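Local coordinates for protein AbyA5 (Verrucosispora maris, PDB 4YWF) that catalyses acetate elimination in spirotetronate biosynthesis, acting as a lyase although it is built like an esterase of the alpha/beta-hydrolase superfamily, at residues Arg57-Gln62 against Pro94-Ala99; Arg87-Asp92 against Pro257-Asp262; Glu98-Cys103 against Val152-Gln157. The protein carries 4 engineered substitutions. All blocks are in the same frame, centred on the assembly; numbering follows the deposited sequence.

Interaction 1. Residues Arg57-Gln62 against Pro94-Ala99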
loop_
_atom_site.group_PDB
_atom_site.type_symbol
_atom_site.label_atom_id
_atom_site.label_comp_id
_atom_site.label_asym_id
_atom_site.label_seq_id
_atom_site.Cartn_x
_atom_site.Cartn_y
_atom_site.Cartn_z
ATOM N N ARG A 57 -23.073 15.834 10.565
ATOM C CA ARG A 57 -21.813 15.937 11.274
ATOM C C ARG A 57 -21.004 14.631 11.234
ATOM O O ARG A 57 -20.029 14.483 11.947
ATOM C CB ARG A 57 -22.065 16.405 12.712
ATOM N N SER A 58 -21.383 13.686 10.374
ATOM C CA SER A 58 -20.602 12.411 10.284
ATOM C C SER A 58 -19.236 12.595 9.595
ATOM O O SER A 58 -19.005 13.590 8.889
ATOM C CB SER A 58 -21.431 11.305 9.660
ATOM O OG SER A 58 -21.584 11.510 8.267
ATOM N N TRP A 59 -18.317 11.674 9.874
ATOM C CA TRP A 59 -17.022 11.591 9.196
ATOM C C TRP A 59 -17.177 11.670 7.678
ATOM O O TRP A 59 -16.679 12.619 7.071
ATOM C CB TRP A 59 -16.339 10.291 9.582
ATOM C CG TRP A 59 -15.138 9.942 8.769
ATOM C CD1 TRP A 59 -15.105 9.228 7.580
ATOM C CD2 TRP A 59 -13.795 10.211 9.100
ATOM N NE1 TRP A 59 -13.812 9.068 7.160
ATOM C CE2 TRP A 59 -12.985 9.652 8.079
ATOM C CE3 TRP A 59 -13.181 10.878 10.165
ATOM C CZ2 TRP A 59 -11.595 9.756 8.083
ATOM C CZ3 TRP A 59 -11.776 10.946 10.183
ATOM C CH2 TRP A 59 -11.009 10.399 9.145
ATOM N N THR A 60 -17.956 10.740 7.101
ATOM C CA THR A 60 -18.037 10.601 5.619
ATOM C C THR A 60 -18.667 11.871 4.997
ATOM O O THR A 60 -18.084 12.478 4.081
ATOM C CB THR A 60 -18.754 9.308 5.162
ATOM O OG1 THR A 60 -18.015 8.101 5.571
ATOM C CG2 THR A 60 -18.956 9.325 3.612
ATOM N N THR A 61 -19.791 12.340 5.547
ATOM C CA THR A 61 -20.410 13.555 5.018
ATOM C C THR A 61 -19.487 14.739 5.028
ATOM O O THR A 61 -19.471 15.508 4.070
ATOM C CB THR A 61 -21.682 13.967 5.782
ATOM O OG1 THR A 61 -22.647 12.917 5.698
ATOM C CG2 THR A 61 -22.253 15.232 5.170
ATOM N N GLN A 62 -18.768 14.928 6.139
ATOM C CA GLN A 62 -17.866 16.091 6.289
ATOM C C GLN A 62 -16.677 16.058 5.297
ATOM O O GLN A 62 -16.314 17.062 4.686
ATOM C CB GLN A 62 -17.330 16.198 7.739
ATOM C CG GLN A 62 -18.276 16.824 8.777
ATOM C CD GLN A 62 -18.859 18.179 8.346
ATOM O OE1 GLN A 62 -19.981 18.524 8.682
ATOM N NE2 GLN A 62 -18.106 18.930 7.586
ATOM N N PRO A 94 -23.307 3.375 1.837
ATOM C CA PRO A 94 -23.595 4.089 0.571
ATOM C C PRO A 94 -22.745 5.323 0.403
ATOM O O PRO A 94 -22.271 5.639 -0.728
ATOM C CB PRO A 94 -25.076 4.452 0.693
ATOM C CG PRO A 94 -25.637 3.252 1.417
ATOM C CD PRO A 94 -24.571 2.982 2.509
ATOM N N GLY A 95 -22.487 5.981 1.524
ATOM C CA GLY A 95 -21.722 7.196 1.512
ATOM C C GLY A 95 -20.262 6.989 1.249
ATOM O O GLY A 95 -19.691 7.765 0.535
ATOM N N ARG A 96 -19.659 5.934 1.834
ATOM C CA ARG A 96 -18.298 5.570 1.547
ATOM C C ARG A 96 -18.186 5.057 0.104
ATOM O O ARG A 96 -17.163 5.355 -0.557
ATOM C CB ARG A 96 -17.739 4.517 2.505
ATOM C CG ARG A 96 -17.322 5.094 3.859
ATOM C CD ARG A 96 -16.430 4.180 4.671
ATOM N NE ARG A 96 -15.800 4.919 5.765
ATOM C CZ ARG A 96 -16.368 5.257 6.932
ATOM N NH1 ARG A 96 -17.587 4.824 7.275
ATOM N NH2 ARG A 96 -15.682 6.045 7.784
ATOM N N ALA A 97 -19.201 4.336 -0.411
ATOM C CA ALA A 97 -19.154 3.805 -1.776
ATOM C C ALA A 97 -19.143 4.984 -2.758
ATOM O O ALA A 97 -18.374 5.024 -3.699
ATOM C CB ALA A 97 -20.326 2.885 -2.072
ATOM N N GLU A 98 -19.978 5.953 -2.501
ATOM C CA GLU A 98 -19.994 7.223 -3.250
ATOM C C GLU A 98 -18.651 7.975 -3.200
ATOM O O GLU A 98 -18.096 8.375 -4.226
ATOM C CB GLU A 98 -21.106 8.115 -2.742
ATOM C CG GLU A 98 -21.284 9.434 -3.516
ATOM C CD GLU A 98 -22.213 10.420 -2.821
ATOM O OE1 GLU A 98 -22.993 10.019 -1.953
ATOM O OE2 GLU A 98 -22.181 11.619 -3.153
ATOM N N ALA A 99 -18.138 8.157 -1.995
ATOM C CA ALA A 99 -16.890 8.807 -1.825
ATOM C C ALA A 99 -15.788 8.148 -2.605
ATOM O O ALA A 99 -14.943 8.854 -3.205
ATOM C CB ALA A 99 -16.532 8.919 -0.322
#

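Interaction 2. Residues Arg87-Asp92 against Pro257-Asp262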
loop_
_atom_site.group_PDB
_atom_site.type_symbol
_atom_site.label_atom_id
_atom_site.label_comp_id
_atom_site.label_asym_id
_atom_site.label_seq_id
_atom_site.Cartn_x
_atom_site.Cartn_y
_atom_site.Cartn_z
ATOM N N ARG A 87 -13.919 7.800 2.454
ATOM C CA ARG A 87 -14.060 6.355 2.299
ATOM C C ARG A 87 -13.228 5.542 3.323
ATOM O O ARG A 87 -13.516 4.397 3.568
ATOM C CB ARG A 87 -13.689 6.003 0.828
ATOM C CG ARG A 87 -13.111 4.643 0.607
ATOM C CD ARG A 87 -11.646 4.516 0.229
ATOM N NE ARG A 87 -10.567 5.056 1.029
ATOM C CZ ARG A 87 -9.680 4.387 1.781
ATOM N NH1 ARG A 87 -9.749 3.052 2.045
ATOM N NH2 ARG A 87 -8.703 5.107 2.321
ATOM N N PHE A 88 -12.191 6.141 3.910
ATOM C CA PHE A 88 -11.373 5.501 4.937
ATOM C C PHE A 88 -12.245 5.095 6.103
ATOM O O PHE A 88 -13.132 5.871 6.486
ATOM C CB PHE A 88 -10.335 6.486 5.406
ATOM C CG PHE A 88 -9.465 6.021 6.525
ATOM C CD1 PHE A 88 -9.869 6.202 7.853
ATOM C CD2 PHE A 88 -8.202 5.516 6.274
ATOM C CE1 PHE A 88 -9.053 5.831 8.907
ATOM C CE2 PHE A 88 -7.395 5.125 7.317
ATOM C CZ PHE A 88 -7.819 5.281 8.644
ATOM N N PRO A 89 -11.998 3.908 6.700
ATOM C CA PRO A 89 -10.898 2.959 6.424
ATOM C C PRO A 89 -11.182 1.939 5.286
ATOM O O PRO A 89 -10.262 1.325 4.729
ATOM C CB PRO A 89 -10.697 2.319 7.790
ATOM C CG PRO A 89 -12.167 2.210 8.350
ATOM C CD PRO A 89 -12.787 3.508 7.893
ATOM N N PHE A 90 -12.451 1.756 4.933
ATOM C CA PHE A 90 -12.898 0.849 3.866
ATOM C C PHE A 90 -14.416 1.027 3.651
ATOM O O PHE A 90 -15.139 1.466 4.529
ATOM C CB PHE A 90 -12.585 -0.647 4.137
ATOM C CG PHE A 90 -13.443 -1.270 5.187
ATOM C CD1 PHE A 90 -13.088 -1.170 6.545
ATOM C CD2 PHE A 90 -14.569 -1.974 4.838
ATOM C CE1 PHE A 90 -13.876 -1.738 7.548
ATOM C CE2 PHE A 90 -15.349 -2.546 5.824
ATOM C CZ PHE A 90 -15.016 -2.410 7.179
ATOM N N VAL A 91 -14.879 0.695 2.462
ATOM C CA VAL A 91 -16.224 1.045 2.056
ATOM C C VAL A 91 -17.231 0.123 2.722
ATOM O O VAL A 91 -17.231 -1.068 2.481
ATOM C CB VAL A 91 -16.383 1.014 0.529
ATOM C CG1 VAL A 91 -17.857 1.132 0.109
ATOM C CG2 VAL A 91 -15.591 2.146 -0.092
ATOM N N ASP A 92 -18.057 0.690 3.605
ATOM C CA ASP A 92 -19.030 -0.078 4.398
ATOM C C ASP A 92 -20.424 0.519 4.399
ATOM O O ASP A 92 -21.297 0.116 5.191
ATOM C CB ASP A 92 -18.523 -0.193 5.863
ATOM C CG ASP A 92 -18.558 1.133 6.635
ATOM O OD1 ASP A 92 -18.691 2.258 6.060
ATOM O OD2 ASP A 92 -18.403 1.042 7.855
ATOM N N PRO A 257 -5.777 -2.007 17.563
ATOM C CA PRO A 257 -6.954 -1.159 17.347
ATOM C C PRO A 257 -8.059 -1.809 16.508
ATOM O O PRO A 257 -7.796 -2.553 15.521
ATOM C CB PRO A 257 -6.395 0.070 16.606
ATOM C CG PRO A 257 -4.984 0.140 17.006
ATOM C CD PRO A 257 -4.528 -1.288 17.197
ATOM N N ARG A 258 -9.291 -1.499 16.890
ATOM C CA ARG A 258 -10.482 -2.134 16.312
ATOM C C ARG A 258 -10.535 -1.860 14.798
ATOM O O ARG A 258 -10.916 -2.732 14.006
ATOM C CB ARG A 258 -11.746 -1.602 17.029
ATOM N N VAL A 259 -10.128 -0.651 14.407
ATOM C CA VAL A 259 -10.154 -0.291 12.980
ATOM C C VAL A 259 -9.277 -1.264 12.173
ATOM O O VAL A 259 -9.710 -1.755 11.149
ATOM C CB VAL A 259 -9.749 1.160 12.716
ATOM C CG1 VAL A 259 -9.803 1.453 11.232
ATOM C CG2 VAL A 259 -10.704 2.130 13.413
ATOM N N THR A 260 -8.087 -1.613 12.684
ATOM C CA THR A 260 -7.243 -2.594 12.006
ATOM C C THR A 260 -7.878 -3.960 11.892
ATOM O O THR A 260 -7.825 -4.588 10.843
ATOM C CB THR A 260 -5.870 -2.720 12.701
ATOM O OG1 THR A 260 -5.213 -1.460 12.628
ATOM C CG2 THR A 260 -5.011 -3.736 11.992
ATOM N N VAL A 261 -8.479 -4.434 12.981
ATOM C CA VAL A 261 -9.130 -5.761 13.026
ATOM C C VAL A 261 -10.323 -5.891 12.060
ATOM O O VAL A 261 -10.511 -6.938 11.394
ATOM C CB VAL A 261 -9.660 -6.089 14.451
ATOM C CG1 VAL A 261 -10.375 -7.457 14.493
ATOM C CG2 VAL A 261 -8.547 -6.016 15.505
ATOM N N ASP A 262 -11.156 -4.847 12.068
ATOM C CA ASP A 262 -12.421 -4.822 11.290
ATOM C C ASP A 262 -12.106 -4.748 9.827
ATOM O O ASP A 262 -12.693 -5.468 9.016
ATOM C CB ASP A 262 -13.237 -3.601 11.655
ATOM C CG ASP A 262 -14.143 -3.816 12.867
ATOM O OD1 ASP A 262 -14.557 -4.965 13.153
ATOM O OD2 ASP A 262 -14.456 -2.808 13.525
#

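Interaction 3. Residues Glu98-Cys103 against Val152-Gln157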
loop_
_atom_site.group_PDB
_atom_site.type_symbol
_atom_site.label_atom_id
_atom_site.label_comp_id
_atom_site.label_asym_id
_atom_site.label_seq_id
_atom_site.Cartn_x
_atom_site.Cartn_y
_atom_site.Cartn_z
ATOM N N GLU A 98 -19.978 5.953 -2.501
ATOM C CA GLU A 98 -19.994 7.223 -3.250
ATOM C C GLU A 98 -18.651 7.975 -3.200
ATOM O O GLU A 98 -18.096 8.375 -4.226
ATOM C CB GLU A 98 -21.106 8.115 -2.742
ATOM C CG GLU A 98 -21.284 9.434 -3.516
ATOM C CD GLU A 98 -22.213 10.420 -2.821
ATOM O OE1 GLU A 98 -22.993 10.019 -1.953
ATOM O OE2 GLU A 98 -22.181 11.619 -3.153
ATOM N N ALA A 99 -18.138 8.157 -1.995
ATOM C CA ALA A 99 -16.890 8.807 -1.825
ATOM C C ALA A 99 -15.788 8.148 -2.605
ATOM O O ALA A 99 -14.943 8.854 -3.205
ATOM C CB ALA A 99 -16.532 8.919 -0.322
ATOM N N LEU A 100 -15.763 6.815 -2.653
ATOM C CA LEU A 100 -14.684 6.127 -3.366
ATOM C C LEU A 100 -14.824 6.367 -4.836
ATOM O O LEU A 100 -13.799 6.632 -5.538
ATOM C CB LEU A 100 -14.630 4.600 -3.140
ATOM C CG LEU A 100 -13.713 3.805 -4.056
ATOM C CD1 LEU A 100 -12.312 4.307 -3.700
ATOM C CD2 LEU A 100 -13.891 2.272 -3.837
ATOM N N ARG A 101 -16.070 6.264 -5.324
ATOM C CA ARG A 101 -16.261 6.585 -6.729
ATOM C C ARG A 101 -15.816 8.047 -7.040
ATOM O O ARG A 101 -15.192 8.289 -8.088
ATOM C CB ARG A 101 -17.694 6.359 -7.156
ATOM C CG ARG A 101 -17.934 6.794 -8.589
ATOM C CD ARG A 101 -17.057 5.998 -9.591
ATOM N NE ARG A 101 -17.061 6.614 -10.931
ATOM C CZ ARG A 101 -16.112 6.472 -11.850
ATOM N NH1 ARG A 101 -15.022 5.725 -11.605
ATOM N NH2 ARG A 101 -16.237 7.105 -13.017
ATOM N N ARG A 102 -16.127 9.015 -6.162
ATOM C CA ARG A 102 -15.794 10.419 -6.488
ATOM C C ARG A 102 -14.287 10.643 -6.464
ATOM O O ARG A 102 -13.717 11.358 -7.298
ATOM C CB ARG A 102 -16.559 11.393 -5.569
ATOM C CG ARG A 102 -18.049 11.185 -5.715
ATOM C CD ARG A 102 -18.849 11.911 -4.654
ATOM N NE ARG A 102 -18.689 13.335 -4.811
ATOM C CZ ARG A 102 -19.436 14.262 -4.195
ATOM N NH1 ARG A 102 -20.420 13.925 -3.385
ATOM N NH2 ARG A 102 -19.191 15.537 -4.384
ATOM N N CYS A 103 -13.624 9.951 -5.546
ATOM C CA CYS A 103 -12.172 9.947 -5.527
ATOM C C CYS A 103 -11.526 9.480 -6.815
ATOM O O CYS A 103 -10.697 10.212 -7.433
ATOM C CB CYS A 103 -11.698 9.092 -4.330
ATOM S SG CYS A 103 -9.932 9.111 -4.099
ATOM N N VAL A 152 -5.527 0.010 4.428
ATOM C CA VAL A 152 -6.422 1.160 4.305
ATOM C C VAL A 152 -6.031 2.119 3.162
ATOM O O VAL A 152 -6.764 3.057 2.882
ATOM C CB VAL A 152 -6.655 1.942 5.638
ATOM C CG1 VAL A 152 -7.378 1.063 6.667
ATOM C CG2 VAL A 152 -5.363 2.528 6.198
ATOM N N SER A 153 -4.910 1.861 2.491
ATOM C CA SER A 153 -4.314 2.771 1.467
ATOM C C SER A 153 -4.812 2.442 0.050
ATOM O O SER A 153 -4.464 1.411 -0.502
ATOM C CB SER A 153 -2.786 2.674 1.468
ATOM O OG SER A 153 -2.222 3.120 2.716
ATOM N N ILE A 154 -5.601 3.329 -0.532
ATOM C CA ILE A 154 -5.981 3.217 -1.933
ATOM C C ILE A 154 -4.921 3.811 -2.840
ATOM O O ILE A 154 -4.108 4.591 -2.417
ATOM C CB ILE A 154 -7.357 3.864 -2.251
ATOM C CG1 ILE A 154 -7.302 5.379 -2.028
ATOM C CG2 ILE A 154 -8.452 3.110 -1.529
ATOM C CD1 ILE A 154 -8.454 6.119 -2.698
ATOM N N LYS A 155 -4.975 3.435 -4.103
ATOM C CA LYS A 155 -3.852 3.629 -5.032
ATOM C C LYS A 155 -3.754 5.105 -5.466
ATOM O O LYS A 155 -2.680 5.615 -5.871
ATOM C CB LYS A 155 -4.053 2.705 -6.261
ATOM C CG LYS A 155 -5.389 2.881 -7.003
ATOM C CD LYS A 155 -5.646 1.826 -8.101
ATOM C CE LYS A 155 -6.929 2.132 -8.878
ATOM N NZ LYS A 155 -8.147 2.342 -8.040
ATOM N N GLU A 156 -4.866 5.814 -5.320
ATOM C CA GLU A 156 -4.911 7.216 -5.594
ATOM C C GLU A 156 -4.104 8.010 -4.571
ATOM O O GLU A 156 -3.767 9.157 -4.829
ATOM C CB GLU A 156 -6.375 7.714 -5.657
ATOM C CG GLU A 156 -7.100 7.263 -6.960
ATOM C CD GLU A 156 -7.647 5.847 -6.873
ATOM O OE1 GLU A 156 -7.759 5.276 -5.730
ATOM O OE2 GLU A 156 -7.936 5.279 -7.935
ATOM N N GLN A 157 -3.708 7.391 -3.462
ATOM C CA GLN A 157 -2.861 8.075 -2.489
ATOM C C GLN A 157 -1.472 8.305 -3.088
ATOM O O GLN A 157 -0.817 9.319 -2.829
ATOM C CB GLN A 157 -2.712 7.186 -1.232
ATOM C CG GLN A 157 -2.596 7.949 0.080
ATOM C CD GLN A 157 -1.990 7.103 1.200
ATOM O OE1 GLN A 157 -2.412 5.967 1.449
ATOM N NE2 GLN A 157 -0.997 7.659 1.883
#

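Interaction 1. Residues Arg57-Gln62 against Pro94-Ala99
Trp59 and Arg96 are brought together by contrasting first torsions: the indole leaves with CG anti to the backbone N (chi1 169°), whereas CG of Arg96 stays beside its own N and the chain then runs extended to NE. The two side chains cross at about a right angle, and Trp59 CD1 lies 3.2 Å from Arg96 NH2. Ring and guanidinium planes are only 21° apart, yet the approach is oblique. Thr60 supplies the second touch. Its OG1 stands over the centre of one guanidinium face, 3.6 Å from Arg96 CZ, while its methyl turns to the neighbouring backbone, where Thr60 CG2 rests 3.5 Å from Gly95 O. Gly95, having no side chain, lets the helices 59-72 and 94-111 come close, with the CA atoms of Thr60 and Arg96 6.5 Å apart. Ser58 caps the first of these helices through a weak bond from Thr61 N to Ser58 OG of 3.4 Å.

The polar ends find their partners in the intervening chain: Trp59 NE1 bonds Met85 O, Thr60 OG1 bonds Ala86 O, and Arg96 NH2 bonds Phe88 O. Arg96 also forms salt bridges to Asp52 through NH2 and to Asp92 through NH1. A leucine in place of Arg96 would probably leave both of these carboxylates without their mate and the Phe88 carbonyl without its donor. The contact thus illustrates how a buried cation can be held: acids and carbonyls satisfy its N-H groups, while the indole approaches it obliquely and the hydroxyl lies over one face, neither bonding to it.

Interaction 2. Residues Arg87-Asp92 against Pro257-Asp262
Pro89 lays its ring against one methyl branch of Val259, with Pro89 CB 3.7 Å from Val259 CG1 and Pro89 CG almost as near. The two side chains cross at about a right angle, and both CB and CG of the proline lean on the same methyl, CG1, which stands anti to the valine's backbone N (chi1 -180°). A cis peptide bond precedes Pro89, just where the chain leaves helix 76-87. With the cis bond before it, Pro89 lies with CB over the centre of the Phe88 ring, 3.9 Å above its plane, and the proline is thereby packed by an aromatic ring as well as by the valine.

One residue further on, Phe90 adds a looser touch. Its CG sits between the backbone N and the carbonyl carbon (chi1 73°), which points the ring at the helix, Phe90 CE1 lying 4.2 Å from Asp262 C in an oblique approach. Val259 and Asp262 are three residues apart, and both side chains leave helix 258-268 toward the loop. Helix 24-29 fills in alongside: its Leu27 meets Pro89, and Glu26 accepts a bond from Val259 N in the first helical turn. Thr263 touches both Pro89 and Phe90.

Helix 258-268 belongs to the helical insertion between strands 233-239 and 296-301, where many alpha/beta hydrolases carry a lid, and here it is joined to the N-terminal helical region. No directed bond spans the two segments: in this interface of 146 Å² the proline-valine pair is apolar, while Phe90 packs on a backbone carbonyl group.

Interaction 3. Residues Glu98-Cys103 against Val152-Gln157
Glu156, whose CB sits 4.1 Å from Cys103 SG, has its flat carboxylate taken up by Lys155 and Trp132, with Val104 and Phe107 of helix 94-111 packed against the side chain. Lys155 NZ meets Glu156 OE2 at 2.9 Å on the syn side, 16° out of the carboxylate plane, and Trp132 NE1 bonds the same oxygen. The other flat pair lies within the helix, where Glu98 CD is at the edge of the Arg102 guanidinium and in its plane. The salt bridge itself, from Arg102 NH1 to the anti side of Glu98 OE2, measures 2.9 Å and is tilted from both planes.

Between these polar groups runs the apolar contact itself. The Cys103 sulfur, anti to its backbone N (chi1 -175°), points into the loop and touches Ile154 CD1 at 3.6 Å. Leu100, one turn earlier, offers a more distant brush, with its CD1 4.4 Å from Ile154 CD1. Tyr83 and Asn84 of helix 76-87 close in on Cys103 and Ile154 respectively.

The loop follows strand 143-148, where alpha/beta hydrolases commonly place part of the oxyanion hole. Lys155, which also bridges Glu176 and Glu182, probably offsets part of the local negative charge. Across the two segments the contact is van der Waals only, chiefly sulfur to methyl and methylene, set beside the buried Lys155-Glu156 pair and its polar anchors.

Overall arrangement
From the N terminus, interaction 1 closes a short, wholly helical or looped excursion, returning the start of helix 59-72 to that of helix 94-111. Residues 87-92 lie within this excursion but pair forward to 257-262, and interactions 1 and 2 therefore cross; they meet round Arg96 and the backbone carbonyls of residues 87-90. Interaction 3 starts on the helix where interaction 1 ends, sharing Glu98 and Ala99, and its loop to 152-157 falls entirely inside the longer one of interaction 2. Arg87 NH2 to Val152 O, 2.9 Å, joins those two. Together they tie the N-terminal helices to the helical insertion after strand 233-239, probably lid-like, and to the loop that follows strand 143-148 of the central sheet.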